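Local coordinates for NADH dehydrogenase, putative (Plasmodium falciparum, PDB 5JWC), which is an FAD-containing type II NADH dehydrogenase that probably passes electrons from NADH to ubiquinone and is bound here by the inhibitor RYL-552, at residues P178-S181 with N182-K186; K220-F223 with N224-S227; S279-K282 with N283-K286; Q306-L309 with K310-V314; A431-L434 with S435-N439. All coordinates share one frame; numbering follows the deposited sequence.

Contact 1 of 5, residues P178-S181 with N182-K186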
# COMPACT_ATOMS: atom_id res chain seq x y z
N PRO A 178 -13.51 -22.71 10.33
CA PRO A 178 -14.30 -23.95 10.44
C PRO A 178 -15.80 -23.71 10.68
O PRO A 178 -16.62 -24.62 10.53
CB PRO A 178 -13.66 -24.65 11.65
CG PRO A 178 -13.14 -23.53 12.50
CD PRO A 178 -12.68 -22.46 11.53
N ASN A 179 -16.14 -22.48 11.04
CA ASN A 179 -17.49 -22.11 11.43
C ASN A 179 -18.45 -21.70 10.29
O ASN A 179 -19.37 -20.92 10.51
CB ASN A 179 -17.42 -20.95 12.45
CG ASN A 179 -16.69 -19.70 11.89
OD1 ASN A 179 -16.58 -19.50 10.68
ND2 ASN A 179 -16.20 -18.85 12.79
N ILE A 180 -18.24 -22.27 9.10
CA ILE A 180 -18.98 -21.87 7.90
C ILE A 180 -19.26 -23.07 6.98
O ILE A 180 -18.36 -23.85 6.69
CB ILE A 180 -18.21 -20.76 7.13
CG1 ILE A 180 -18.39 -19.41 7.83
CG2 ILE A 180 -18.70 -20.65 5.69
CD1 ILE A 180 -17.26 -18.41 7.59
N SER A 181 -20.51 -23.22 6.54
CA SER A 181 -20.89 -24.34 5.68
C SER A 181 -20.47 -24.14 4.24
O SER A 181 -20.16 -23.03 3.82
CB SER A 181 -22.41 -24.55 5.72
OG SER A 181 -23.07 -23.42 5.17
N ASN A 182 -20.49 -25.23 3.48
CA ASN A 182 -20.17 -25.20 2.07
C ASN A 182 -21.13 -24.30 1.28
O ASN A 182 -20.72 -23.57 0.36
CB ASN A 182 -20.19 -26.62 1.51
CG ASN A 182 -19.02 -27.44 1.99
OD1 ASN A 182 -18.27 -27.02 2.88
ND2 ASN A 182 -18.84 -28.62 1.40
N GLU A 183 -22.40 -24.33 1.64
CA GLU A 183 -23.38 -23.50 0.96
C GLU A 183 -23.10 -22.02 1.21
O GLU A 183 -23.25 -21.19 0.31
CB GLU A 183 -24.80 -23.86 1.39
CG GLU A 183 -25.81 -23.79 0.25
CD GLU A 183 -25.35 -24.59 -0.98
OE1 GLU A 183 -25.04 -25.79 -0.83
OE2 GLU A 183 -25.30 -24.01 -2.09
N GLU A 184 -22.70 -21.68 2.43
CA GLU A 184 -22.40 -20.28 2.73
C GLU A 184 -21.15 -19.84 1.98
O GLU A 184 -21.04 -18.69 1.57
CB GLU A 184 -22.20 -20.05 4.23
CG GLU A 184 -23.42 -20.32 5.10
CD GLU A 184 -23.05 -20.51 6.58
OE1 GLU A 184 -22.35 -21.49 6.92
OE2 GLU A 184 -23.43 -19.64 7.39
N LYS A 185 -20.21 -20.77 1.81
CA LYS A 185 -18.97 -20.51 1.09
C LYS A 185 -19.25 -20.21 -0.39
O LYS A 185 -18.69 -19.26 -0.94
CB LYS A 185 -18.01 -21.70 1.20
CG LYS A 185 -17.39 -21.93 2.58
CD LYS A 185 -16.33 -23.03 2.51
CE LYS A 185 -16.10 -23.69 3.87
NZ LYS A 185 -15.00 -24.69 3.86
N LYS A 186 -20.09 -21.03 -1.02
CA LYS A 186 -20.40 -20.85 -2.43
C LYS A 186 -21.01 -19.47 -2.66
O LYS A 186 -20.75 -18.84 -3.66
CB LYS A 186 -21.36 -21.92 -2.95
CG LYS A 186 -20.80 -23.32 -2.99
CD LYS A 186 -21.85 -24.28 -3.57
CE LYS A 186 -21.51 -25.73 -3.31
NZ LYS A 186 -22.64 -26.64 -3.69
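Ser181 and Glu184 form a capping box at the start of helix 182-188, with Ser181 as the N-cap. The two side chains exchange bonds with each other's backbone. Glu184 N donates to Ser181 OG at 3.3 Å, while Glu184 OE1 turns back and accepts from Ser181 N at 2.6 Å. That second bond is nearly straight, 169° at the hydrogen. A third link joins the side chains themselves: Ser181 OG donates to Glu184 OE1 over 2.7 Å, reaching it on the anti side of the carboxylate and somewhat out of its plane. OE1 is thus gripped by two donors of one residue. Torsions explain the reach: Ser181 OG stands between its backbone N and carbonyl carbon (chi1 64°), facing the first helical turn, and Glu184 runs back extended beyond CG. A carboxylate beside the amino end of a helix would probably also be stabilised by the helix dipole. Lys185 N donates to Ser181 O at 3.0 Å, an i+4 to i backbone bond in which the cap residue's carbonyl is the acceptor. Outside the box, Asn179 ND2 bonds Asp119 OD1 of the second subunit, and Asn182, Lys185 and Lys186 all lean on Phe225. Ile180 was modelled in two conformers, so its packing is less certain; in one of them, CG2 of Ile180 meets Lys185 CG at 3.6 Å.

Contact 2 of 5, residues K220-F223 with N224-S227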
# COMPACT_ATOMS: atom_id res chain seq x y z
N LYS A 220 -6.36 -24.27 -1.45
CA LYS A 220 -6.86 -25.39 -2.23
C LYS A 220 -8.21 -25.93 -1.74
O LYS A 220 -9.05 -26.31 -2.55
CB LYS A 220 -5.84 -26.52 -2.26
CG LYS A 220 -6.22 -27.62 -3.23
CD LYS A 220 -5.24 -28.78 -3.23
CE LYS A 220 -5.75 -29.91 -4.10
NZ LYS A 220 -4.77 -31.02 -4.22
N ASP A 221 -8.44 -25.90 -0.43
CA ASP A 221 -9.67 -26.47 0.14
C ASP A 221 -10.95 -25.71 -0.19
O ASP A 221 -12.03 -26.25 -0.04
CB ASP A 221 -9.53 -26.59 1.66
CG ASP A 221 -8.62 -27.74 2.08
OD1 ASP A 221 -8.03 -27.67 3.19
OD2 ASP A 221 -8.50 -28.72 1.30
N ILE A 222 -10.83 -24.45 -0.61
CA ILE A 222 -12.02 -23.67 -0.95
C ILE A 222 -12.05 -23.28 -2.42
O ILE A 222 -12.99 -22.63 -2.86
CB ILE A 222 -12.17 -22.39 -0.09
CG1 ILE A 222 -10.97 -21.45 -0.28
CG2 ILE A 222 -12.37 -22.74 1.39
CD1 ILE A 222 -11.14 -20.12 0.44
N PHE A 223 -11.02 -23.67 -3.17
CA PHE A 223 -10.90 -23.29 -4.57
C PHE A 223 -12.16 -23.62 -5.34
O PHE A 223 -12.66 -22.80 -6.12
CB PHE A 223 -9.71 -23.97 -5.24
CG PHE A 223 -9.69 -23.82 -6.73
CD1 PHE A 223 -9.30 -22.62 -7.32
CD2 PHE A 223 -10.10 -24.86 -7.56
CE1 PHE A 223 -9.29 -22.47 -8.71
CE2 PHE A 223 -10.10 -24.72 -8.95
CZ PHE A 223 -9.70 -23.52 -9.52
N ASN A 224 -12.69 -24.82 -5.09
CA ASN A 224 -13.83 -25.35 -5.83
C ASN A 224 -15.12 -24.60 -5.57
O ASN A 224 -16.06 -24.74 -6.34
CB ASN A 224 -14.04 -26.83 -5.47
CG ASN A 224 -12.99 -27.74 -6.10
OD1 ASN A 224 -12.59 -27.55 -7.26
ND2 ASN A 224 -12.55 -28.73 -5.33
N PHE A 225 -15.18 -23.82 -4.50
CA PHE A 225 -16.38 -23.04 -4.21
C PHE A 225 -16.39 -21.64 -4.82
O PHE A 225 -17.38 -20.93 -4.73
CB PHE A 225 -16.56 -22.93 -2.69
CG PHE A 225 -16.57 -24.26 -2.01
CD1 PHE A 225 -17.30 -25.31 -2.54
CD2 PHE A 225 -15.83 -24.47 -0.85
CE1 PHE A 225 -17.33 -26.54 -1.92
CE2 PHE A 225 -15.85 -25.72 -0.23
CZ PHE A 225 -16.60 -26.75 -0.76
N ILE A 226 -15.28 -21.25 -5.43
CA ILE A 226 -15.16 -19.91 -6.00
C ILE A 226 -15.81 -19.83 -7.38
O ILE A 226 -15.61 -20.71 -8.21
CB ILE A 226 -13.69 -19.49 -6.11
CG1 ILE A 226 -13.02 -19.54 -4.72
CG2 ILE A 226 -13.58 -18.08 -6.73
CD1 ILE A 226 -11.54 -19.33 -4.75
N SER A 227 -16.57 -18.77 -7.62
CA SER A 227 -17.09 -18.54 -8.96
C SER A 227 -17.02 -17.07 -9.33
O SER A 227 -16.94 -16.20 -8.46
CB SER A 227 -18.55 -19.02 -9.07
OG SER A 227 -19.35 -18.45 -8.06
O HOH W 1 -11.53 -26.80 -3.37
O HOH W 2 -13.19 -22.12 -8.88
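Phe223 and Ile226 are the outer residues of a type I beta turn that leads the chain from the short, weakly bonded helix 220-223 toward strand 227-232. The turn is closed by Ile226 N donating to Phe223 O at 3.1 Å. One residue earlier, Phe225 N donates to Ile222 O at 3.0 Å, so two successive carbonyls are taken up by amides three residues on.

Side-chain contact is looser. Phe225 CD2 comes to 4.3 Å from Ile222 CB, and Ile226 CG1 lies against Ile222 O at 3.6 Å. Phe225 carries its ring beside its backbone N (chi1 -54°), which brings the ring back toward Ile222.

Two waters add further backbone links. Water 1 donates to Lys220 O and accepts from Asn224 N, bridging Lys220 to Asn224. Water 2 donates to both Phe223 O and Ile226 O, and its oxygen sits 3.8 Å above the plane of the Phe223 ring, offset toward the rim.

Beyond this shell, Ile222 and Ile226 both touch Leu172 of helix 158-174, and Ile222 also Lys185 of helix 182-188, while Phe225 touches Leu189. Phe223 packs on Ile211, Asn212 and Lys216 of helix 198-218, its side chain about 8 Å from a bound RYL-552. The same ring crosses the neighbouring amide of Asn224 with the two planes 62° apart, and Phe223 CD2 comes to 3.7 Å from Asn224 OD1.

Contact 3 of 5, residues S279-K282 with N283-K286; sequences SLNK and NEKK
Asn281 reaches forward to both Asn283 and Glu284, and its two oxygens shape the connection between antiparallel strands 273-278 and 285-289. Backbone bonding comes first: Glu284 N donates to Asn281 O at 3.0 Å, with 162° at the hydrogen, closing a type I beta turn over residues 281-284.

Side chain to backbone, Asn283 N donates to Asn281 OD1 at 2.9 Å, which makes an Asx turn starting at the same residue. The donor stands above the amide plane, 39° out of it. With CG anti to the backbone N (chi1 -177°), the amide of Asn281 lies beside its own carbonyl carbon, which brings OD1 to the Asn283 amide; its ND2 also lies 3.5 Å from Glu284 CG.

Between side chains, Lys282 and Asn283 run side by side in the same direction, and the lysine bends at its last torsion to let NZ donate to Asn283 OD1 at 3.0 Å. The amide planes of Asn281 and Asn283 are turned steeply against each other, so they do not stack. A charged pair lies further along, where Lys286 NZ meets Glu284 OE1 at 3.2 Å, a salt bridge on the anti side of the carboxylate.

Behind the turn, Ser278 OG accepts from the amides of Leu280 and Asn281. Asn283 and Glu284 also touch a crystal neighbour, which may influence their conformations. The chemistry is polar throughout: this surface turn is held by hydrogen bonds, with the Lys286-Glu284 salt bridge just beyond it on the strand side, and Asn281 supplies one acceptor from its side chain and another from its backbone.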
# COMPACT_ATOMS: atom_id res chain seq x y z
N SER A 279 -32.57 -8.94 -21.00
CA SER A 279 -32.72 -7.88 -22.00
C SER A 279 -33.62 -8.36 -23.13
O SER A 279 -34.14 -7.58 -23.91
CB SER A 279 -31.36 -7.47 -22.57
OG SER A 279 -30.50 -7.01 -21.55
N LEU A 280 -33.78 -9.68 -23.19
CA LEU A 280 -34.53 -10.35 -24.24
C LEU A 280 -35.96 -10.69 -23.84
O LEU A 280 -36.81 -10.87 -24.70
CB LEU A 280 -33.82 -11.63 -24.68
CG LEU A 280 -32.49 -11.63 -25.46
CD1 LEU A 280 -31.74 -10.33 -25.48
CD2 LEU A 280 -31.60 -12.82 -25.08
N ASN A 281 -36.23 -10.77 -22.54
CA ASN A 281 -37.57 -11.03 -22.01
C ASN A 281 -37.78 -10.25 -20.72
O ASN A 281 -37.25 -10.62 -19.67
CB ASN A 281 -37.80 -12.53 -21.78
CG ASN A 281 -39.22 -12.86 -21.29
OD1 ASN A 281 -39.97 -11.98 -20.86
ND2 ASN A 281 -39.56 -14.15 -21.31
N LYS A 282 -38.56 -9.17 -20.79
CA LYS A 282 -38.76 -8.28 -19.63
C LYS A 282 -39.35 -8.99 -18.41
O LYS A 282 -39.25 -8.48 -17.30
CB LYS A 282 -39.65 -7.08 -20.01
CG LYS A 282 -41.07 -7.41 -20.47
CD LYS A 282 -41.92 -6.14 -20.52
CE LYS A 282 -43.38 -6.43 -20.86
NZ LYS A 282 -44.06 -7.23 -19.78
N ASN A 283 -39.95 -10.16 -18.62
CA ASN A 283 -40.60 -10.86 -17.51
C ASN A 283 -39.66 -11.81 -16.78
O ASN A 283 -40.00 -12.31 -15.72
CB ASN A 283 -41.83 -11.62 -18.03
CG ASN A 283 -42.83 -10.69 -18.69
OD1 ASN A 283 -43.14 -9.62 -18.17
ND2 ASN A 283 -43.31 -11.07 -19.87
N GLU A 284 -38.48 -12.05 -17.35
CA GLU A 284 -37.51 -12.95 -16.72
C GLU A 284 -36.52 -12.18 -15.84
O GLU A 284 -35.80 -11.29 -16.31
CB GLU A 284 -36.78 -13.78 -17.77
CG GLU A 284 -37.64 -14.86 -18.41
CD GLU A 284 -38.25 -15.82 -17.39
OE1 GLU A 284 -37.50 -16.66 -16.83
OE2 GLU A 284 -39.49 -15.74 -17.15
N LYS A 285 -36.51 -12.54 -14.57
CA LYS A 285 -35.62 -11.97 -13.58
C LYS A 285 -34.89 -13.11 -12.90
O LYS A 285 -35.37 -14.25 -12.93
CB LYS A 285 -36.38 -11.13 -12.55
CG LYS A 285 -37.04 -9.89 -13.08
CD LYS A 285 -38.03 -9.34 -12.05
CE LYS A 285 -38.64 -8.02 -12.52
NZ LYS A 285 -39.22 -8.16 -13.88
N LYS A 286 -33.73 -12.84 -12.32
CA LYS A 286 -33.04 -13.84 -11.52
C LYS A 286 -32.45 -13.17 -10.29
O LYS A 286 -32.03 -12.01 -10.34
CB LYS A 286 -31.93 -14.55 -12.31
CG LYS A 286 -32.28 -14.90 -13.76
CD LYS A 286 -32.72 -16.36 -13.96
CE LYS A 286 -33.59 -16.53 -15.20
NZ LYS A 286 -34.96 -17.03 -14.89

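Contact 4 of 5, residues Q306-L309 with K310-V314; sequences QKFL and KTIPV
Phe308 and Ile312 meet where helix 303-309 and a type I beta turn over residues 309-312 come together. Phe308 holds CG anti to its backbone N (chi1 -180°), and the ring thereby leans forward along the chain. Ile312 has CG1 beside its backbone N and an extended second torsion, which carries CD1 over one face of that ring. The result is a CH-pi contact: CD1 is 3.8 Å from the ring centroid of Phe308 and 20° off the normal, displaced toward the rim so that CZ is its nearest ring atom.

Thr311 is fixed by its hydroxyl. OG1 stands between the backbone N and carbonyl carbon (chi1 78°), and from there donates to Phe308 O at 2.8 Å. The same carbonyl accepts Thr311 N at 3.1 Å, both donors arriving from one face of its plane. The hydroxyl lies much closer to that plane than the amide does. This rotamer also sets the methyl CG2 against Lys307 O, at 3.2 Å. Lys310 runs extended, with its CG close to Gln306 O.

The turn itself is closed by Ile312 N donating to Leu309 O at 3.0 Å; an earlier bond, from Lys310 N to Lys307 O, is weak. Phe308 and Leu309 both pack on Leu321 of strand 321-323, Phe308 also on Val108 of strand 99-109, and Ile312 touches Val329 and Ile332. The backbone carbonyl Thr311 O accepts a hydrogen bond from Tyr110 OH.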
# COMPACT_ATOMS: atom_id res chain seq x y z
N GLN A 306 -21.74 20.45 -12.88
CA GLN A 306 -23.17 20.66 -12.71
C GLN A 306 -23.47 22.08 -12.24
O GLN A 306 -24.42 22.71 -12.73
CB GLN A 306 -23.75 19.67 -11.70
CG GLN A 306 -23.79 18.22 -12.19
CD GLN A 306 -24.44 17.30 -11.16
OE1 GLN A 306 -25.58 17.52 -10.77
NE2 GLN A 306 -23.70 16.27 -10.73
N LYS A 307 -22.68 22.58 -11.29
CA LYS A 307 -22.87 23.93 -10.77
C LYS A 307 -22.38 25.01 -11.72
O LYS A 307 -23.01 26.06 -11.85
CB LYS A 307 -22.20 24.11 -9.40
CG LYS A 307 -22.91 23.39 -8.28
CD LYS A 307 -22.53 23.97 -6.92
CE LYS A 307 -21.15 23.52 -6.47
NZ LYS A 307 -20.96 23.73 -5.01
N PHE A 308 -21.25 24.77 -12.38
CA PHE A 308 -20.71 25.72 -13.33
C PHE A 308 -21.68 25.93 -14.49
O PHE A 308 -21.84 27.05 -15.00
CB PHE A 308 -19.36 25.21 -13.83
CG PHE A 308 -18.68 26.10 -14.82
CD1 PHE A 308 -18.57 27.47 -14.60
CD2 PHE A 308 -18.10 25.56 -15.96
CE1 PHE A 308 -17.92 28.28 -15.51
CE2 PHE A 308 -17.44 26.37 -16.88
CZ PHE A 308 -17.35 27.74 -16.65
N LEU A 309 -22.32 24.85 -14.91
CA LEU A 309 -23.20 24.92 -16.08
C LEU A 309 -24.36 25.91 -15.84
O LEU A 309 -24.69 26.71 -16.73
CB LEU A 309 -23.74 23.52 -16.41
CG LEU A 309 -22.77 22.72 -17.28
CD1 LEU A 309 -23.22 21.28 -17.47
CD2 LEU A 309 -22.60 23.40 -18.64
N LYS A 310 -24.92 25.88 -14.64
CA LYS A 310 -26.08 26.71 -14.32
C LYS A 310 -25.78 28.20 -14.21
O LYS A 310 -26.69 29.02 -14.12
CB LYS A 310 -26.73 26.19 -13.04
CG LYS A 310 -27.11 24.74 -13.16
CD LYS A 310 -27.87 24.23 -11.98
CE LYS A 310 -28.47 22.86 -12.31
NZ LYS A 310 -29.41 22.35 -11.26
N THR A 311 -24.50 28.54 -14.25
CA THR A 311 -24.07 29.92 -14.18
C THR A 311 -23.77 30.47 -15.56
O THR A 311 -23.43 31.64 -15.72
CB THR A 311 -22.82 30.10 -13.28
OG1 THR A 311 -21.65 29.70 -14.00
CG2 THR A 311 -22.94 29.28 -12.00
N ILE A 312 -23.86 29.61 -16.57
CA ILE A 312 -23.69 30.03 -17.96
C ILE A 312 -25.04 30.00 -18.65
O ILE A 312 -25.62 28.93 -18.86
CB ILE A 312 -22.69 29.13 -18.72
CG1 ILE A 312 -21.41 28.94 -17.90
CG2 ILE A 312 -22.35 29.71 -20.07
CD1 ILE A 312 -20.47 27.94 -18.51
N PRO A 313 -25.58 31.19 -18.97
CA PRO A 313 -26.96 31.27 -19.48
C PRO A 313 -27.19 30.38 -20.70
O PRO A 313 -28.06 29.51 -20.63
CB PRO A 313 -27.12 32.77 -19.83
CG PRO A 313 -25.72 33.32 -19.89
CD PRO A 313 -24.93 32.51 -18.91
N VAL A 314 -26.41 30.55 -21.76
CA VAL A 314 -26.53 29.69 -22.93
C VAL A 314 -26.39 28.18 -22.63
O VAL A 314 -26.97 27.36 -23.34
CB VAL A 314 -25.51 30.10 -24.02
CG1 VAL A 314 -24.16 29.46 -23.78
CG2 VAL A 314 -26.04 29.75 -25.40

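Contact 5 of 5, residues A431-L434 with S435-N439; sequences AYYL and SNVFN
Tyr433 and Val437 lie side by side and point the same way, one helical turn apart. The methyl CG2 of Val437 sits over a face of the tyrosine ring, 4.1 Å from its centroid and 17° off the normal, a CH-pi contact shifted toward the rim near CZ. Tyr433 CG is anti to the backbone N (chi1 158°), which lays the ring alongside Val437, and the far end of the ring is tied down by a bond from its OH to Pro451 O.

Leu434 and Phe438 repeat the side-by-side pattern on the next flank, but here the ring turns its edge to the partner's carbonyl oxygen: Phe438 CD2 is 3.2 Å from Leu434 O, which lies in the ring plane, and Phe438 CE2 is 3.9 Å from Leu434 CG. Tyr131 and Tyr338 hold the Phe438 ring edge-to-face.

Ser435 turns its hydroxyl back to the carbonyl one turn earlier. OG donates to Ala431 O at 2.9 Å, the same oxygen that accepts Ser435 N at 3.0 Å, and OG also bonds Asn46 ND2. Water 3 links Tyr433 O to Asn436 ND2, while Asn436 OD1 is taken by Asn440.

Such i to i+4 pairing of side chains over a regular hydrogen-bond ladder is typical of an alpha helix; here the contact is largely buried. Helix 424-440 packs on helix 38-46, whose start belongs to an apparent Rossmann-type GxGxxG motif with backbone amides on the FAD.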
# COMPACT_ATOMS: atom_id res chain seq x y z
N ALA A 431 -4.80 17.48 -24.46
CA ALA A 431 -3.85 18.16 -23.60
C ALA A 431 -2.63 18.61 -24.39
O ALA A 431 -2.12 19.71 -24.16
CB ALA A 431 -3.42 17.25 -22.42
N TYR A 432 -2.13 17.76 -25.28
CA TYR A 432 -0.95 18.12 -26.05
C TYR A 432 -1.30 19.21 -27.07
O TYR A 432 -0.51 20.14 -27.29
CB TYR A 432 -0.32 16.89 -26.72
CG TYR A 432 0.47 16.06 -25.71
CD1 TYR A 432 0.82 16.60 -24.47
CD2 TYR A 432 0.89 14.76 -26.00
CE1 TYR A 432 1.54 15.87 -23.53
CE2 TYR A 432 1.62 14.02 -25.07
CZ TYR A 432 1.94 14.58 -23.83
OH TYR A 432 2.66 13.88 -22.88
N TYR A 433 -2.47 19.08 -27.70
CA TYR A 433 -2.95 20.08 -28.65
C TYR A 433 -3.03 21.44 -27.97
O TYR A 433 -2.49 22.43 -28.49
CB TYR A 433 -4.33 19.68 -29.22
CG TYR A 433 -5.14 20.83 -29.77
CD1 TYR A 433 -4.98 21.25 -31.09
CD2 TYR A 433 -6.08 21.48 -28.98
CE1 TYR A 433 -5.74 22.32 -31.61
CE2 TYR A 433 -6.83 22.54 -29.48
CZ TYR A 433 -6.66 22.95 -30.79
OH TYR A 433 -7.41 24.01 -31.27
N LEU A 434 -3.68 21.50 -26.82
CA LEU A 434 -4.01 22.77 -26.20
C LEU A 434 -2.79 23.43 -25.55
O LEU A 434 -2.62 24.65 -25.63
CB LEU A 434 -5.12 22.58 -25.18
CG LEU A 434 -5.63 23.88 -24.56
CD1 LEU A 434 -6.15 24.79 -25.70
CD2 LEU A 434 -6.71 23.55 -23.54
N SER A 435 -1.93 22.63 -24.93
CA SER A 435 -0.70 23.15 -24.34
C SER A 435 0.18 23.69 -25.47
O SER A 435 0.76 24.77 -25.35
CB SER A 435 0.02 22.07 -23.51
OG SER A 435 0.47 20.99 -24.31
N ASN A 436 0.25 22.97 -26.59
CA ASN A 436 0.95 23.48 -27.76
C ASN A 436 0.34 24.78 -28.29
O ASN A 436 1.07 25.65 -28.79
CB ASN A 436 0.98 22.45 -28.89
CG ASN A 436 1.80 22.92 -30.08
OD1 ASN A 436 3.03 22.97 -30.02
ND2 ASN A 436 1.13 23.26 -31.18
N VAL A 437 -0.98 24.92 -28.20
CA VAL A 437 -1.61 26.17 -28.62
C VAL A 437 -1.15 27.33 -27.72
O VAL A 437 -0.86 28.44 -28.21
CB VAL A 437 -3.15 26.09 -28.61
CG1 VAL A 437 -3.75 27.48 -28.73
CG2 VAL A 437 -3.63 25.24 -29.78
N PHE A 438 -1.08 27.08 -26.41
CA PHE A 438 -0.58 28.09 -25.48
C PHE A 438 0.90 28.39 -25.69
O PHE A 438 1.30 29.56 -25.66
CB PHE A 438 -0.83 27.66 -24.03
CG PHE A 438 -2.20 28.00 -23.54
CD1 PHE A 438 -2.45 29.22 -22.94
CD2 PHE A 438 -3.24 27.10 -23.67
CE1 PHE A 438 -3.71 29.53 -22.48
CE2 PHE A 438 -4.51 27.40 -23.22
CZ PHE A 438 -4.75 28.62 -22.62
N ASN A 439 1.70 27.36 -25.95
CA ASN A 439 3.14 27.57 -26.14
C ASN A 439 3.49 28.32 -27.43
O ASN A 439 4.44 29.11 -27.44
CB ASN A 439 3.90 26.24 -26.15
CG ASN A 439 3.89 25.53 -24.79
OD1 ASN A 439 3.59 26.13 -23.77
ND2 ASN A 439 4.25 24.24 -24.79
O HOH W 3 -1.67 22.44 -31.10

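In the fold
The five contacts follow one another along the chain without overlap. Contacts 1 and 2 are neighbours, with centres 11 Å apart: helix 182-188 and the turn before strand 227-232 touch, and both border the parallel sheet containing 190-194 and 227-232. Contact 3 lies on the three-stranded antiparallel sheet, its centre about 30 Å from theirs. Contact 4 spans the last part of helix 303-309 and the turn beyond it, and packs toward strand 99-109 of the seven-stranded sheet. Contact 5, on helix 424-440, is 26 Å from contact 4, centre to centre, and 58 Å from contact 1, which lies on the opposite side of the chain's centre. Contacts 1 to 3 are surface caps and turns, whereas contact 5 is buried beside the FAD-binding part of the fold.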